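Local coordinates for lactate Dehydrogenase (Cryptosporidium parvum, PDB 2FN7) that catalyses the NAD-dependent interconversion of lactate and pyruvate as an L-lactate dehydrogenase of the LDH/MDH superfamily, at the nicotinamide-adenine-dinucleotide and lactic acid site. Sequence-based numbering; all coordinates share one arbitrary frame.

The nicotinamide-adenine-dinucleotide and lactic acid site. Residues 11, 13-15, 34-36, 79-81, 90, 93, 100, 120-122, 145, 149, 153, 177, 220, 231-232, 236. With NAD (nicotinamide-adenine-dinucleotide), chain B; LAC (lactic acid), chain C.
Lactic acid, the substrate, lies fully buried beside the nicotinamide of the cofactor NAD. Arg90 grips it side-on with an extended chain. Its NE donates to the lactate hydroxyl OHN and its NH2 to carboxylate oxygen OXT at 2.8 Å. Both partners lie in the guanidinium plane, and the NH2 bond is straight (179°). Arg153, also extended, reaches in from helix 147-162. Its NH1 forms a salt bridge with OXT at 2.9 Å, tilted out of the guanidinium plane. Two arginines thus share OXT. His177, the expected catalytic base, holds its ring with CG anti to the backbone N (chi1 -176°). Its NE2 lies 2.7 Å from lactate OHN. Asn122 OD1 accepts in plane from OHN and from the nicotinamide ribose hydroxyl O2D, tying substrate to cofactor. The lactate methyl CB meets Trp220 CE3 and Thr231 CG2.

The carboxamide N7N donates to Met145 O at 2.8 Å, nearly along the C=O axis, and to a lone pair of Ile120 O. This fixes its rotation. Ile15 CD1 and Pro236 CG pack against the nicotinamide ring. The diphosphate sits at the Rossmann glycine loop, GSGQIG, at the start of helix 14-25. There Gln14 N donates to NAD O1A at 3.0 Å. Ile15 N donates to NAD O2N. The helix end may help balance the phosphate charge. Asp35 takes the adenosine ribose two-handed: OD1 receives O2B at 2.7 Å and OD2 receives O3B, each on a syn lone pair. Adenine is sandwiched between Ala80 CB over its six-membered ring and Ile36 CD1 over its five-membered ring.

In the second shell, Ile36 N meets Asp35 OD1 from above the carboxylate plane. Arg90 CZ lies over one face of the His177 ring, and Trp220 CE2 over a guanidinium face of Arg90. Water 3 joins lactate O to Ala232 N and Trp220 O. The site places lactate and NAD together for hydride transfer.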
ATOM      1  N   GLY A  11     -11.537 -10.671  -4.400  1.00 24.92           N
ATOM      2  CA  GLY A  11     -11.376 -10.556  -2.967  1.00 25.55           C
ATOM      3  C   GLY A  11     -10.683  -9.235  -2.741  1.00 27.15           C
ATOM      4  O   GLY A  11      -9.533  -9.056  -3.143  1.00 28.88           O
ATOM      5  N   GLY A  13     -10.173  -7.631   0.346  1.00 25.27           N
ATOM      6  CA  GLY A  13      -9.828  -7.327   1.716  1.00 25.23           C
ATOM      7  C   GLY A  13      -8.411  -6.760   1.781  1.00 24.96           C
ATOM      8  O   GLY A  13      -7.968  -5.995   0.911  1.00 23.64           O
ATOM      9  N   GLN A  14      -7.674  -7.158   2.809  1.00 25.64           N
ATOM     10  CA  GLN A  14      -6.310  -6.610   3.068  1.00 26.18           C
ATOM     11  C   GLN A  14      -5.350  -6.769   1.909  1.00 24.62           C
ATOM     12  O   GLN A  14      -4.855  -5.830   1.412  1.00 22.92           O
ATOM     13  CB  GLN A  14      -5.680  -7.266   4.301  1.00 27.86           C
ATOM     14  CG  GLN A  14      -6.496  -7.119   5.567  1.00 32.85           C
ATOM     15  CD  GLN A  14      -6.308  -5.726   6.210  1.00 39.20           C
ATOM     16  OE1 GLN A  14      -6.767  -4.671   5.651  1.00 39.62           O
ATOM     17  NE2 GLN A  14      -5.613  -5.703   7.385  1.00 37.40           N
ATOM     18  N   ILE A  15      -5.146  -7.980   1.439  1.00 24.87           N
ATOM     19  CA  ILE A  15      -4.198  -8.185   0.352  1.00 24.32           C
ATOM     20  C   ILE A  15      -4.695  -7.603  -0.951  1.00 24.24           C
ATOM     21  O   ILE A  15      -3.923  -6.920  -1.667  1.00 22.99           O
ATOM     22  CB  ILE A  15      -3.926  -9.730   0.164  1.00 25.12           C
ATOM     23  CG1 ILE A  15      -3.273 -10.310   1.428  1.00 21.91           C
ATOM     24  CG2 ILE A  15      -3.163  -9.965  -1.147  1.00 21.22           C
ATOM     25  CD1 ILE A  15      -3.201 -11.795   1.347  1.00 21.94           C
ATOM     26  N   PHE A  34     -13.007  -7.016  -7.239  1.00 31.47           N
ATOM     27  CA  PHE A  34     -14.241  -7.786  -7.034  1.00 32.26           C
ATOM     28  C   PHE A  34     -14.431  -8.330  -5.619  1.00 34.91           C
ATOM     29  O   PHE A  34     -13.538  -8.939  -5.052  1.00 35.71           O
ATOM     30  CB  PHE A  34     -14.268  -8.970  -7.996  1.00 30.78           C
ATOM     31  CG  PHE A  34     -15.483  -9.881  -7.841  1.00 33.90           C
ATOM     32  CD1 PHE A  34     -16.611  -9.756  -8.730  1.00 33.53           C
ATOM     33  CD2 PHE A  34     -15.514 -10.859  -6.848  1.00 30.54           C
ATOM     34  CE1 PHE A  34     -17.759 -10.621  -8.607  1.00 35.17           C
ATOM     35  CE2 PHE A  34     -16.636 -11.734  -6.700  1.00 34.20           C
ATOM     36  CZ  PHE A  34     -17.782 -11.621  -7.585  1.00 32.99           C
ATOM     37  N   ASP A  35     -15.585  -8.081  -5.026  1.00 34.18           N
ATOM     38  CA  ASP A  35     -15.870  -8.643  -3.737  1.00 35.21           C
ATOM     39  C   ASP A  35     -17.385  -8.855  -3.628  1.00 36.00           C
ATOM     40  O   ASP A  35     -18.162  -8.230  -4.370  1.00 37.25           O
ATOM     41  CB  ASP A  35     -15.374  -7.736  -2.625  1.00 34.69           C
ATOM     42  CG  ASP A  35     -15.069  -8.518  -1.351  1.00 34.94           C
ATOM     43  OD1 ASP A  35     -16.005  -9.111  -0.740  1.00 33.35           O
ATOM     44  OD2 ASP A  35     -13.862  -8.575  -0.950  1.00 34.62           O
ATOM     45  N   ILE A  36     -17.829  -9.723  -2.733  1.00 34.76           N
ATOM     46  CA  ILE A  36     -19.278  -9.911  -2.584  1.00 34.19           C
ATOM     47  C   ILE A  36     -19.753  -8.994  -1.481  1.00 36.24           C
ATOM     48  O   ILE A  36     -20.945  -8.833  -1.326  1.00 37.41           O
ATOM     49  CB  ILE A  36     -19.665 -11.301  -2.161  1.00 31.99           C
ATOM     50  CG1 ILE A  36     -19.005 -11.615  -0.808  1.00 30.46           C
ATOM     51  CG2 ILE A  36     -19.328 -12.265  -3.287  1.00 29.42           C
ATOM     52  CD1 ILE A  36     -19.233 -12.991  -0.313  1.00 34.06           C
ATOM     53  N   THR A  79      -7.818 -13.730  -3.958  1.00 26.79           N
ATOM     54  CA  THR A  79      -7.511 -13.579  -2.553  1.00 29.04           C
ATOM     55  C   THR A  79      -8.712 -13.879  -1.650  1.00 30.95           C
ATOM     56  O   THR A  79      -8.580 -13.852  -0.425  1.00 33.73           O
ATOM     57  CB  THR A  79      -7.099 -12.120  -2.202  1.00 29.80           C
ATOM     58  OG1 THR A  79      -8.274 -11.333  -2.087  1.00 33.66           O
ATOM     59  CG2 THR A  79      -6.222 -11.464  -3.319  1.00 28.74           C
ATOM     60  N   ALA A  80      -9.872 -14.134  -2.249  1.00 30.98           N
ATOM     61  CA  ALA A  80     -11.147 -14.365  -1.557  1.00 30.72           C
ATOM     62  C   ALA A  80     -11.051 -15.406  -0.533  1.00 30.37           C
ATOM     63  O   ALA A  80     -10.637 -16.472  -0.815  1.00 31.86           O
ATOM     64  CB  ALA A  80     -12.200 -14.764  -2.574  1.00 30.12           C
ATOM     65  N   SER A  81     -11.532 -15.131   0.656  1.00 31.45           N
ATOM     66  CA  SER A  81     -11.444 -16.115   1.705  1.00 30.44           C
ATOM     67  C   SER A  81     -12.513 -15.952   2.862  1.00 30.45           C
ATOM     68  O   SER A  81     -12.924 -14.828   3.119  1.00 29.99           O
ATOM     69  CB  SER A  81     -10.050 -15.955   2.309  1.00 29.64           C
ATOM     70  OG  SER A  81      -9.959 -16.658   3.562  1.00 30.71           O
ATOM     71  N   ARG A  90      -2.650 -22.993   8.588  1.00 38.51           N
ATOM     72  CA  ARG A  90      -3.361 -22.490   7.448  1.00 37.17           C
ATOM     73  C   ARG A  90      -4.446 -23.445   6.990  1.00 37.39           C
ATOM     74  O   ARG A  90      -5.332 -23.036   6.298  1.00 38.97           O
ATOM     75  CB  ARG A  90      -2.423 -22.225   6.276  1.00 36.00           C
ATOM     76  CG  ARG A  90      -1.370 -21.096   6.461  1.00 34.70           C
ATOM     77  CD  ARG A  90      -0.285 -21.168   5.304  1.00 34.66           C
ATOM     78  NE  ARG A  90       0.813 -20.215   5.531  1.00 35.72           N
ATOM     79  CZ  ARG A  90       1.880 -20.452   6.309  1.00 37.50           C
ATOM     80  NH1 ARG A  90       2.015 -21.632   6.963  1.00 35.78           N
ATOM     81  NH2 ARG A  90       2.834 -19.520   6.427  1.00 36.41           N
ATOM     82  N   LEU A  93      -8.723 -23.162   7.291  1.00 35.56           N
ATOM     83  CA  LEU A  93      -9.599 -22.492   6.355  1.00 36.22           C
ATOM     84  C   LEU A  93      -9.944 -23.370   5.210  1.00 35.69           C
ATOM     85  O   LEU A  93     -10.625 -22.914   4.296  1.00 34.82           O
ATOM     86  CB  LEU A  93      -8.917 -21.268   5.735  1.00 37.75           C
ATOM     87  CG  LEU A  93      -8.310 -20.311   6.762  1.00 40.16           C
ATOM     88  CD1 LEU A  93      -7.363 -19.253   6.019  1.00 40.19           C
ATOM     89  CD2 LEU A  93      -9.446 -19.690   7.616  1.00 35.13           C
ATOM     90  N   ILE A 100     -15.684 -21.289  -1.616  1.00 32.23           N
ATOM     91  CA  ILE A 100     -15.523 -20.007  -2.312  1.00 30.41           C
ATOM     92  C   ILE A 100     -14.863 -20.218  -3.668  1.00 29.64           C
ATOM     93  O   ILE A 100     -15.354 -19.700  -4.675  1.00 32.92           O
ATOM     94  CB  ILE A 100     -14.669 -19.094  -1.508  1.00 29.54           C
ATOM     95  CG1 ILE A 100     -15.457 -18.653  -0.292  1.00 27.20           C
ATOM     96  CG2 ILE A 100     -14.170 -17.893  -2.373  1.00 27.64           C
ATOM     97  CD1 ILE A 100     -14.573 -18.057   0.797  1.00 26.49           C
ATOM     98  N   ILE A 120      -3.954 -17.067  -4.140  1.00 24.20           N
ATOM     99  CA  ILE A 120      -3.305 -16.609  -2.903  1.00 24.48           C
ATOM    100  C   ILE A 120      -4.004 -17.185  -1.694  1.00 27.24           C
ATOM    101  O   ILE A 120      -3.431 -17.345  -0.594  1.00 28.48           O
ATOM    102  CB  ILE A 120      -3.319 -15.085  -2.789  1.00 25.05           C
ATOM    103  CG1 ILE A 120      -2.631 -14.495  -4.057  1.00 23.76           C
ATOM    104  CG2 ILE A 120      -2.785 -14.668  -1.469  1.00 21.79           C
ATOM    105  CD1 ILE A 120      -2.387 -13.128  -3.995  1.00 27.35           C
ATOM    106  N   THR A 121      -5.282 -17.512  -1.911  1.00 29.62           N
ATOM    107  CA  THR A 121      -6.159 -18.074  -0.898  1.00 29.81           C
ATOM    108  C   THR A 121      -5.512 -19.340  -0.217  1.00 28.96           C
ATOM    109  O   THR A 121      -5.086 -20.294  -0.892  1.00 25.84           O
ATOM    110  CB  THR A 121      -7.558 -18.452  -1.610  1.00 33.08           C
ATOM    111  OG1 THR A 121      -8.209 -17.268  -2.118  1.00 31.18           O
ATOM    112  CG2 THR A 121      -8.497 -19.200  -0.635  1.00 33.40           C
ATOM    113  N   ASN A 122      -5.422 -19.319   1.119  1.00 29.93           N
ATOM    114  CA  ASN A 122      -4.911 -20.466   1.911  1.00 29.91           C
ATOM    115  C   ASN A 122      -5.969 -21.557   2.105  1.00 32.54           C
ATOM    116  O   ASN A 122      -7.171 -21.254   1.984  1.00 34.20           O
ATOM    117  CB  ASN A 122      -4.460 -19.957   3.255  1.00 29.46           C
ATOM    118  CG  ASN A 122      -3.009 -19.611   3.241  1.00 30.83           C
ATOM    119  OD1 ASN A 122      -2.546 -18.721   3.972  1.00 32.93           O
ATOM    120  ND2 ASN A 122      -2.262 -20.307   2.379  1.00 26.34           N
ATOM    121  N   MET A 145       0.614 -18.264  -5.465  1.00 29.95           N
ATOM    122  CA  MET A 145       1.691 -17.417  -4.946  1.00 28.15           C
ATOM    123  C   MET A 145       2.025 -17.882  -3.534  1.00 28.62           C
ATOM    124  O   MET A 145       1.125 -17.951  -2.658  1.00 28.53           O
ATOM    125  CB  MET A 145       1.267 -15.942  -4.873  1.00 26.71           C
ATOM    126  CG  MET A 145       2.318 -14.969  -4.340  1.00 26.70           C
ATOM    127  SD  MET A 145       2.848 -15.171  -2.598  1.00 30.88           S
ATOM    128  CE  MET A 145       1.485 -14.552  -1.739  1.00 29.85           C
ATOM    129  N   LEU A 149       6.961 -15.315  -1.486  1.00 22.51           N
ATOM    130  CA  LEU A 149       6.888 -14.743  -0.116  1.00 23.78           C
ATOM    131  C   LEU A 149       7.802 -15.525   0.924  1.00 24.08           C
ATOM    132  O   LEU A 149       8.457 -14.923   1.838  1.00 20.67           O
ATOM    133  CB  LEU A 149       5.422 -14.792   0.384  1.00 22.43           C
ATOM    134  CG  LEU A 149       5.130 -14.656   1.848  1.00 20.91           C
ATOM    135  CD1 LEU A 149       5.521 -13.254   2.226  1.00 17.34           C
ATOM    136  CD2 LEU A 149       3.649 -14.972   2.203  1.00 22.70           C
ATOM    137  N   ARG A 153      11.214 -13.935   2.520  1.00 26.66           N
ATOM    138  CA  ARG A 153      11.418 -13.993   3.948  1.00 27.90           C
ATOM    139  C   ARG A 153      12.813 -14.685   4.284  1.00 28.44           C
ATOM    140  O   ARG A 153      13.557 -14.189   5.135  1.00 27.45           O
ATOM    141  CB  ARG A 153      10.277 -14.770   4.593  1.00 28.89           C
ATOM    142  CG  ARG A 153       8.999 -13.977   4.821  1.00 28.33           C
ATOM    143  CD  ARG A 153       7.760 -14.888   5.029  1.00 30.31           C
ATOM    144  NE  ARG A 153       6.576 -14.083   5.336  1.00 29.12           N
ATOM    145  CZ  ARG A 153       5.376 -14.568   5.586  1.00 31.04           C
ATOM    146  NH1 ARG A 153       5.170 -15.898   5.583  1.00 24.93           N
ATOM    147  NH2 ARG A 153       4.351 -13.680   5.796  1.00 30.14           N
ATOM    148  N   HIS A 177       3.299 -24.495   1.022  1.00 34.40           N
ATOM    149  CA  HIS A 177       3.294 -23.298   1.878  1.00 33.98           C
ATOM    150  C   HIS A 177       2.624 -23.651   3.209  1.00 34.61           C
ATOM    151  O   HIS A 177       1.427 -23.503   3.359  1.00 35.88           O
ATOM    152  CB  HIS A 177       2.521 -22.191   1.107  1.00 33.80           C
ATOM    153  CG  HIS A 177       2.484 -20.841   1.781  1.00 32.84           C
ATOM    154  ND1 HIS A 177       3.622 -20.152   2.141  1.00 30.02           N
ATOM    155  CD2 HIS A 177       1.432 -20.079   2.199  1.00 32.42           C
ATOM    156  CE1 HIS A 177       3.283 -19.035   2.773  1.00 33.16           C
ATOM    157  NE2 HIS A 177       1.959 -18.966   2.825  1.00 33.11           N
ATOM    158  N   TRP A 220       4.985 -16.541   9.419  1.00 29.71           N
ATOM    159  CA  TRP A 220       3.590 -16.087   9.349  1.00 32.68           C
ATOM    160  C   TRP A 220       3.007 -15.792  10.722  1.00 33.31           C
ATOM    161  O   TRP A 220       2.329 -14.768  10.903  1.00 33.25           O
ATOM    162  CB  TRP A 220       2.714 -17.085   8.609  1.00 32.22           C
ATOM    163  CG  TRP A 220       2.253 -18.240   9.452  1.00 38.49           C
ATOM    164  CD1 TRP A 220       2.874 -19.475   9.555  1.00 38.61           C
ATOM    165  CD2 TRP A 220       0.964 -18.396  10.101  1.00 38.74           C
ATOM    166  NE1 TRP A 220       2.050 -20.365  10.179  1.00 39.92           N
ATOM    167  CE2 TRP A 220       0.875 -19.745  10.529  1.00 39.31           C
ATOM    168  CE3 TRP A 220      -0.126 -17.529  10.350  1.00 40.85           C
ATOM    169  CZ2 TRP A 220      -0.269 -20.264  11.199  1.00 39.46           C
ATOM    170  CZ3 TRP A 220      -1.291 -18.048  11.025  1.00 40.73           C
ATOM    171  CH2 TRP A 220      -1.338 -19.407  11.436  1.00 41.73           C
ATOM    172  N   THR A 231      -3.638 -11.859   9.137  1.00 35.91           N
ATOM    173  CA  THR A 231      -2.330 -12.359   8.774  1.00 33.07           C
ATOM    174  C   THR A 231      -1.667 -11.302   7.836  1.00 32.42           C
ATOM    175  O   THR A 231      -2.257 -10.279   7.467  1.00 31.28           O
ATOM    176  CB  THR A 231      -2.479 -13.750   8.096  1.00 32.90           C
ATOM    177  OG1 THR A 231      -3.673 -13.725   7.312  1.00 34.85           O
ATOM    178  CG2 THR A 231      -2.662 -14.943   9.164  1.00 31.00           C
ATOM    179  N   ALA A 232      -0.445 -11.570   7.426  1.00 30.30           N
ATOM    180  CA  ALA A 232       0.313 -10.691   6.551  1.00 27.81           C
ATOM    181  C   ALA A 232      -0.413 -10.334   5.260  1.00 25.16           C
ATOM    182  O   ALA A 232      -1.069 -11.138   4.636  1.00 22.85           O
ATOM    183  CB  ALA A 232       1.675 -11.362   6.172  1.00 27.13           C
ATOM    184  N   PRO A 236       2.596 -10.279   0.865  1.00 19.14           N
ATOM    185  CA  PRO A 236       1.859 -11.187  -0.059  1.00 17.90           C
ATOM    186  C   PRO A 236       1.321 -10.361  -1.260  1.00 21.40           C
ATOM    187  O   PRO A 236       1.320 -10.844  -2.421  1.00 23.79           O
ATOM    188  CB  PRO A 236       0.711 -11.760   0.805  1.00 17.19           C
ATOM    189  CG  PRO A 236       1.190 -11.632   2.253  1.00 12.95           C
ATOM    190  CD  PRO A 236       2.047 -10.278   2.238  1.00 14.23           C
TER
HETATM  191  PA  NAD B 401      -9.381 -10.591   4.183  1.00 26.44           P
HETATM  192  O1A NAD B 401      -8.871  -9.333   4.536  1.00 22.95           O
HETATM  193  O2A NAD B 401     -10.252 -11.240   5.116  1.00 30.79           O
HETATM  194  O5B NAD B 401     -10.021 -10.642   2.823  1.00 26.98           O
HETATM  195  C5B NAD B 401     -10.713 -11.743   2.188  1.00 27.20           C
HETATM  196  C4B NAD B 401     -11.776 -10.991   1.291  1.00 27.97           C
HETATM  197  O4B NAD B 401     -12.483 -12.029   0.704  1.00 30.18           O
HETATM  198  C3B NAD B 401     -12.920 -10.158   2.079  1.00 28.14           C
HETATM  199  O3B NAD B 401     -12.956  -8.799   1.696  1.00 29.51           O
HETATM  200  C2B NAD B 401     -14.150 -10.887   1.715  1.00 28.73           C
HETATM  201  O2B NAD B 401     -15.393 -10.210   1.611  1.00 33.16           O
HETATM  202  C1B NAD B 401     -13.808 -11.475   0.436  1.00 28.63           C
HETATM  203  N9A NAD B 401     -14.627 -12.566   0.038  1.00 27.88           N
HETATM  204  C8A NAD B 401     -15.277 -13.561   0.661  1.00 25.68           C
HETATM  205  N7A NAD B 401     -15.975 -14.475   0.247  1.00 28.55           N
HETATM  206  C5A NAD B 401     -15.838 -14.112  -1.030  1.00 25.90           C
HETATM  207  C6A NAD B 401     -16.374 -14.702  -2.203  1.00 29.47           C
HETATM  208  N6A NAD B 401     -17.164 -15.779  -2.158  1.00 28.57           N
HETATM  209  N1A NAD B 401     -16.042 -14.118  -3.411  1.00 29.40           N
HETATM  210  C2A NAD B 401     -15.245 -12.993  -3.415  1.00 27.68           C
HETATM  211  N3A NAD B 401     -14.733 -12.378  -2.392  1.00 25.95           N
HETATM  212  C4A NAD B 401     -15.044 -12.979  -1.218  1.00 26.74           C
HETATM  213  O3  NAD B 401      -8.125 -11.674   3.881  1.00 28.31           O
HETATM  214  PN  NAD B 401      -6.615 -11.308   3.456  1.00 25.58           P
HETATM  215  O1N NAD B 401      -5.885 -10.840   4.576  1.00 24.61           O
HETATM  216  O2N NAD B 401      -6.627 -10.455   2.239  1.00 27.29           O
HETATM  217  O5D NAD B 401      -6.153 -12.826   3.041  1.00 26.48           O
HETATM  218  C5D NAD B 401      -6.745 -13.400   1.914  1.00 23.14           C
HETATM  219  C4D NAD B 401      -6.372 -14.891   1.844  1.00 27.20           C
HETATM  220  O4D NAD B 401      -4.932 -14.986   1.504  1.00 28.12           O
HETATM  221  C3D NAD B 401      -6.513 -15.720   3.156  1.00 22.21           C
HETATM  222  O3D NAD B 401      -6.898 -17.013   2.739  1.00 25.21           O
HETATM  223  C2D NAD B 401      -5.076 -15.709   3.739  1.00 25.25           C
HETATM  224  O2D NAD B 401      -4.837 -16.849   4.630  1.00 18.46           O
HETATM  225  C1D NAD B 401      -4.270 -15.808   2.509  1.00 26.04           C
HETATM  226  N1N NAD B 401      -2.887 -15.404   2.592  1.00 28.07           N
HETATM  227  C2N NAD B 401      -2.113 -16.206   1.702  1.00 30.00           C
HETATM  228  C3N NAD B 401      -0.733 -16.034   1.634  1.00 29.50           C
HETATM  229  C7N NAD B 401       0.218 -16.826   0.686  1.00 32.41           C
HETATM  230  O7N NAD B 401       1.422 -16.592   0.767  1.00 35.41           O
HETATM  231  N7N NAD B 401      -0.372 -17.552  -0.310  1.00 28.97           N
HETATM  232  C4N NAD B 401      -0.042 -15.064   2.434  1.00 27.04           C
HETATM  233  C5N NAD B 401      -0.914 -14.244   3.336  1.00 29.54           C
HETATM  234  C6N NAD B 401      -2.312 -14.362   3.466  1.00 27.41           C
HETATM  235  C   LAC C 364       1.757 -16.355   5.315  1.00 30.55           C
HETATM  236  CA  LAC C 364       0.321 -16.565   5.226  1.00 33.08           C
HETATM  237  CB  LAC C 364      -0.518 -16.833   6.589  1.00 37.82           C
HETATM  238  O   LAC C 364       1.791 -15.215   6.010  1.00 32.61           O
HETATM  239  OHN LAC C 364       0.156 -17.710   4.382  1.00 35.50           O
HETATM  240  OXT LAC C 364       2.627 -17.115   5.035  1.00 29.74           O
HETATM  241  O   HOH W   1      -8.048  -9.633  -0.070  1.00 22.06           O
HETATM  242  O   HOH W   2      -3.540 -12.379   5.015  1.00 22.91           O
HETATM  243  O   HOH W   3       0.782 -13.964   8.224  1.00 24.68           O